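Local coordinates for NTD biosynthesis operon protein NtdA (Bacillus subtilis subsp. subtilis, PDB 4K2M) that catalyses the reversible pyridoxal phosphate-dependent transamination of 3-dehydro-glucose 6-phosphate with glutamate to give kanosamine 6-phosphate, a step in antibiotic biosynthesis, at residues 106-109 / 110-114; 263-266 / 267-271. All blocks are in the same frame, centred on the assembly; numbering follows the deposited sequence.

Contact 1 of 2, residues 106-109 / 110-114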
loop_
_atom_site.group_PDB
_atom_site.type_symbol
_atom_site.label_atom_id
_atom_site.label_comp_id
_atom_site.label_asym_id
_atom_site.label_seq_id
_atom_site.Cartn_x
_atom_site.Cartn_y
_atom_site.Cartn_z
ATOM N N GLU A 106 -10.496 -7.828 -9.557
ATOM C CA GLU A 106 -10.534 -8.492 -10.858
ATOM C C GLU A 106 -11.253 -7.644 -11.908
ATOM O O GLU A 106 -10.837 -7.611 -13.079
ATOM C CB GLU A 106 -11.225 -9.856 -10.749
ATOM C CG GLU A 106 -10.869 -10.824 -11.878
ATOM C CD GLU A 106 -11.928 -11.897 -12.094
ATOM O OE1 GLU A 106 -12.279 -12.601 -11.121
ATOM O OE2 GLU A 106 -12.413 -12.026 -13.238
ATOM N N GLN A 107 -12.336 -6.982 -11.509
ATOM C CA GLN A 107 -13.090 -6.145 -12.443
ATOM C C GLN A 107 -12.258 -4.946 -12.884
ATOM O O GLN A 107 -12.300 -4.544 -14.044
ATOM C CB GLN A 107 -14.401 -5.659 -11.818
ATOM C CG GLN A 107 -15.254 -4.789 -12.743
ATOM C CD GLN A 107 -15.903 -5.576 -13.875
ATOM O OE1 GLN A 107 -15.963 -6.807 -13.838
ATOM N NE2 GLN A 107 -16.396 -4.862 -14.886
ATOM N N PHE A 108 -11.510 -4.367 -11.947
ATOM C CA PHE A 108 -10.671 -3.212 -12.264
ATOM C C PHE A 108 -9.525 -3.650 -13.182
ATOM O O PHE A 108 -9.198 -2.974 -14.173
ATOM C CB PHE A 108 -10.146 -2.577 -10.966
ATOM C CG PHE A 108 -9.302 -1.351 -11.181
ATOM C CD1 PHE A 108 -9.825 -0.224 -11.812
ATOM C CD2 PHE A 108 -7.993 -1.319 -10.747
ATOM C CE1 PHE A 108 -9.037 0.912 -11.997
ATOM C CE2 PHE A 108 -7.192 -0.183 -10.932
ATOM C CZ PHE A 108 -7.717 0.932 -11.548
ATOM N N GLU A 109 -8.933 -4.805 -12.887
ATOM C CA GLU A 109 -7.864 -5.315 -13.756
ATOM C C GLU A 109 -8.392 -5.622 -15.154
ATOM O O GLU A 109 -7.744 -5.304 -16.152
ATOM C CB GLU A 109 -7.173 -6.522 -13.134
ATOM C CG GLU A 109 -6.401 -6.177 -11.852
ATOM C CD GLU A 109 -5.932 -7.413 -11.113
ATOM O OE1 GLU A 109 -6.614 -8.461 -11.226
ATOM O OE2 GLU A 109 -4.888 -7.339 -10.412
ATOM N N LYS A 110 -9.586 -6.208 -15.226
ATOM C CA LYS A 110 -10.220 -6.474 -16.514
ATOM C C LYS A 110 -10.503 -5.197 -17.329
ATOM O O LYS A 110 -10.265 -5.146 -18.542
ATOM C CB LYS A 110 -11.513 -7.279 -16.315
ATOM C CG LYS A 110 -12.172 -7.670 -17.625
ATOM C CD LYS A 110 -11.146 -8.292 -18.577
ATOM C CE LYS A 110 -11.599 -8.190 -20.028
ATOM N NZ LYS A 110 -12.963 -8.763 -20.216
ATOM N N VAL A 111 -11.000 -4.158 -16.671
ATOM C CA VAL A 111 -11.260 -2.892 -17.357
ATOM C C VAL A 111 -9.958 -2.257 -17.870
ATOM O O VAL A 111 -9.888 -1.720 -18.988
ATOM C CB VAL A 111 -11.998 -1.918 -16.415
ATOM C CG1 VAL A 111 -11.782 -0.512 -16.865
ATOM C CG2 VAL A 111 -13.486 -2.235 -16.381
ATOM N N LEU A 112 -8.913 -2.328 -17.056
ATOM C CA LEU A 112 -7.602 -1.844 -17.474
ATOM C C LEU A 112 -7.044 -2.646 -18.638
ATOM O O LEU A 112 -6.410 -2.093 -19.546
ATOM C CB LEU A 112 -6.617 -1.901 -16.297
ATOM C CG LEU A 112 -6.861 -0.854 -15.207
ATOM C CD1 LEU A 112 -5.921 -1.122 -14.026
ATOM C CD2 LEU A 112 -6.629 0.559 -15.753
ATOM N N SER A 113 -7.249 -3.961 -18.596
ATOM C CA SER A 113 -6.769 -4.857 -19.648
ATOM C C SER A 113 -7.363 -4.448 -20.989
ATOM O O SER A 113 -6.661 -4.352 -21.994
ATOM C CB SER A 113 -7.152 -6.302 -19.312
ATOM O OG SER A 113 -7.034 -7.146 -20.442
ATOM N N THR A 114 -8.659 -4.175 -20.981
ATOM C CA THR A 114 -9.359 -3.752 -22.191
ATOM C C THR A 114 -8.899 -2.376 -22.660
ATOM O O THR A 114 -8.657 -2.148 -23.855
ATOM C CB THR A 114 -10.867 -3.740 -21.963
ATOM O OG1 THR A 114 -11.289 -5.059 -21.593
ATOM C CG2 THR A 114 -11.608 -3.293 -23.228
#
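F108 and L112, one turn apart on the amphipathic α-helix 103-116, meet side chain to side chain on its buried face, while the backbone between 106-109 and 110-114 is tied by four successive i to i+4 hydrogen bonds. K110 N donates to E106 O, V111 N to Q107 O at 3.0 Å, and L112 N to F108 O, also at 3.0 Å; the last of the four, from S113 N to E109 O, measures 2.8 Å. Every carbonyl of 106-109 is thus engaged by an amide of 110-113, and the N-H···O angle is straightest, 164°, for the bond into F108 O. Two polar side chains, E109 and S113, find partners beyond the helix. E109 OE2 accepts from A123 N in strand 120-124, and S113 OG is hydrogen-bonded to K118 O, in the link that leads from the helix into that strand, so the carboxylate ties the helix to the edge strand of the central sheet and the hydroxyl ties it to the link before it. The apolar face turns toward helix 299-308, where A302 and L306 pack on F108, and L306 also meets V111; the ring of F245 stands edge-to-face to that of F108, and V121 lies against L112. The F108 ring points outward from the helix, since chi1, -178°, sets CG beside the carbonyl carbon, and L112 reaches back over one face of it in a CH-pi contact. L112 CD1 sits 3.8 Å from the ring centroid, displaced toward the rim, and its closest ring atom is F108 CE2 at 3.5 Å.

Contact 2 of 2, residues 263-266 / 267-271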
loop_
_atom_site.group_PDB
_atom_site.type_symbol
_atom_site.label_atom_id
_atom_site.label_comp_id
_atom_site.label_asym_id
_atom_site.label_seq_id
_atom_site.Cartn_x
_atom_site.Cartn_y
_atom_site.Cartn_z
ATOM N N ASP A 263 1.535 -8.663 -22.009
ATOM C CA ASP A 263 0.893 -9.663 -22.849
ATOM C C ASP A 263 1.403 -11.072 -22.561
ATOM O O ASP A 263 0.841 -12.051 -23.050
ATOM C CB ASP A 263 1.090 -9.335 -24.335
ATOM C CG ASP A 263 0.182 -8.217 -24.816
ATOM O OD1 ASP A 263 -0.941 -8.076 -24.283
ATOM O OD2 ASP A 263 0.583 -7.482 -25.749
ATOM N N ASN A 264 2.461 -11.186 -21.764
ATOM C CA ASN A 264 3.095 -12.484 -21.579
ATOM C C ASN A 264 2.548 -13.216 -20.362
ATOM O O ASN A 264 2.669 -12.726 -19.242
ATOM C CB ASN A 264 4.610 -12.340 -21.436
ATOM C CG ASN A 264 5.306 -13.679 -21.441
ATOM O OD1 ASN A 264 5.358 -14.365 -20.421
ATOM N ND2 ASN A 264 5.832 -14.071 -22.600
ATOM N N GLU A 265 1.956 -14.390 -20.582
ATOM C CA GLU A 265 1.311 -15.138 -19.500
ATOM C C GLU A 265 2.272 -15.594 -18.404
ATOM O O GLU A 265 1.951 -15.488 -17.214
ATOM C CB GLU A 265 0.530 -16.342 -20.053
ATOM C CG GLU A 265 -0.379 -17.027 -19.014
ATOM C CD GLU A 265 0.336 -18.120 -18.225
ATOM O OE1 GLU A 265 1.390 -18.602 -18.692
ATOM O OE2 GLU A 265 -0.158 -18.496 -17.137
ATOM N N GLU A 266 3.429 -16.136 -18.776
ATOM C CA GLU A 266 4.349 -16.595 -17.738
ATOM C C GLU A 266 4.850 -15.410 -16.925
ATOM O O GLU A 266 5.052 -15.507 -15.714
ATOM C CB GLU A 266 5.542 -17.355 -18.319
ATOM C CG GLU A 266 5.199 -18.717 -18.926
ATOM C CD GLU A 266 4.865 -19.786 -17.890
ATOM O OE1 GLU A 266 5.049 -19.547 -16.673
ATOM O OE2 GLU A 266 4.422 -20.878 -18.307
ATOM N N LEU A 267 5.056 -14.287 -17.601
ATOM C CA LEU A 267 5.535 -13.087 -16.922
ATOM C C LEU A 267 4.454 -12.571 -15.974
ATOM O O LEU A 267 4.741 -12.204 -14.836
ATOM C CB LEU A 267 5.945 -12.024 -17.941
ATOM C CG LEU A 267 6.608 -10.749 -17.453
ATOM C CD1 LEU A 267 7.820 -11.073 -16.572
ATOM C CD2 LEU A 267 7.019 -9.912 -18.676
ATOM N N ALA A 268 3.204 -12.568 -16.431
ATOM C CA ALA A 268 2.078 -12.196 -15.581
ATOM C C ALA A 268 1.991 -13.054 -14.324
ATOM O O ALA A 268 1.765 -12.544 -13.224
ATOM C CB ALA A 268 0.774 -12.271 -16.365
ATOM N N LYS A 269 2.166 -14.362 -14.485
ATOM C CA LYS A 269 2.106 -15.272 -13.351
ATOM C C LYS A 269 3.187 -14.929 -12.329
ATOM O O LYS A 269 2.940 -14.905 -11.103
ATOM C CB LYS A 269 2.245 -16.723 -13.826
ATOM C CG LYS A 269 2.421 -17.708 -12.678
ATOM C CD LYS A 269 2.139 -19.137 -13.120
ATOM C CE LYS A 269 2.821 -19.453 -14.431
ATOM N NZ LYS A 269 3.110 -20.907 -14.618
ATOM N N LYS A 270 4.386 -14.642 -12.821
ATOM C CA LYS A 270 5.473 -14.281 -11.926
ATOM C C LYS A 270 5.174 -12.960 -11.218
ATOM O O LYS A 270 5.505 -12.793 -10.046
ATOM C CB LYS A 270 6.812 -14.219 -12.682
ATOM C CG LYS A 270 7.344 -15.588 -13.100
ATOM C CD LYS A 270 8.632 -15.449 -13.925
ATOM C CE LYS A 270 9.269 -16.804 -14.253
ATOM N NZ LYS A 270 8.607 -17.493 -15.396
ATOM N N CYS A 271 4.553 -12.018 -11.919
ATOM C CA CYS A 271 4.156 -10.760 -11.276
ATOM C C CYS A 271 3.159 -10.998 -10.148
ATOM O O CYS A 271 3.271 -10.396 -9.084
ATOM C CB CYS A 271 3.534 -9.787 -12.279
ATOM S SG CYS A 271 4.714 -9.100 -13.457
HETATM O O HOH W 1 6.194 -18.129 -14.837
#
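The backbone passes from an extended residue, N264 (psi 119°), straight into the first turn of helix 265-275, and the carbonyls of 264-266 each receive an amide four residues on. A268 N donates to N264 O at 2.9 Å, within the carbonyl plane; K269 N and K270 N follow with E265 O and E266 O. The side chain of N264 serves the opening turn as well: its OD1 accepts a hydrogen bond from L267 N at 2.8 Å, in the amide plane and on a lone pair. A chi1 of -172° puts CG of N264 beside the carbonyl carbon, which carries the amide over the helix start and brings OD1 to L267 N. The CB atoms of N264 and L267 approach to 3.8 Å. Further along, E266 and K269 run side by side, pointing the same way. Their salt bridge joins OE1 to NZ at 3.1 Å and is weak as a hydrogen bond; K269 CE lies almost as near the same oxygen. A bridging water gives E266 OE1 a second partner: it donates to this oxygen and to E266 O, and accepts from K270 NZ at 2.6 Å. K270 NZ itself stays 4.3 Å from E266 OE1, so the water carries the link between them. The inner side of the turn is apolar, with A268 on Y120 and I122 of strand 120-124, and L267 on I240 and on A137 of helix 127-137. With OD1 bonded to L267 N, N264 is an asparagine N-cap, starting a surface helix that follows strand 258-262 of the central sheet in the aspartate aminotransferase fold.

In the fold
Both contacts are turns of single helices in the aminotransferase domain, their centres about 15 Å apart and their nearest atoms about 7 Å apart without touching. Strand 120-124, at the edge of the seven-stranded sheet, meets both helices: contact 1 precedes it in the chain, and contact 2 follows its antiparallel neighbour, strand 258-262. Contact 1 is partly buried and lies mid-helix, so its distinctive chemistry is aromatic and aliphatic, with two polar side chains, E109 and S113, bonded to nearby backbone. Contact 2 is a surface contact at a helix start, where an amide cap, one salt bridge and a water do the work. Neither is touched by the other subunit of the homodimer.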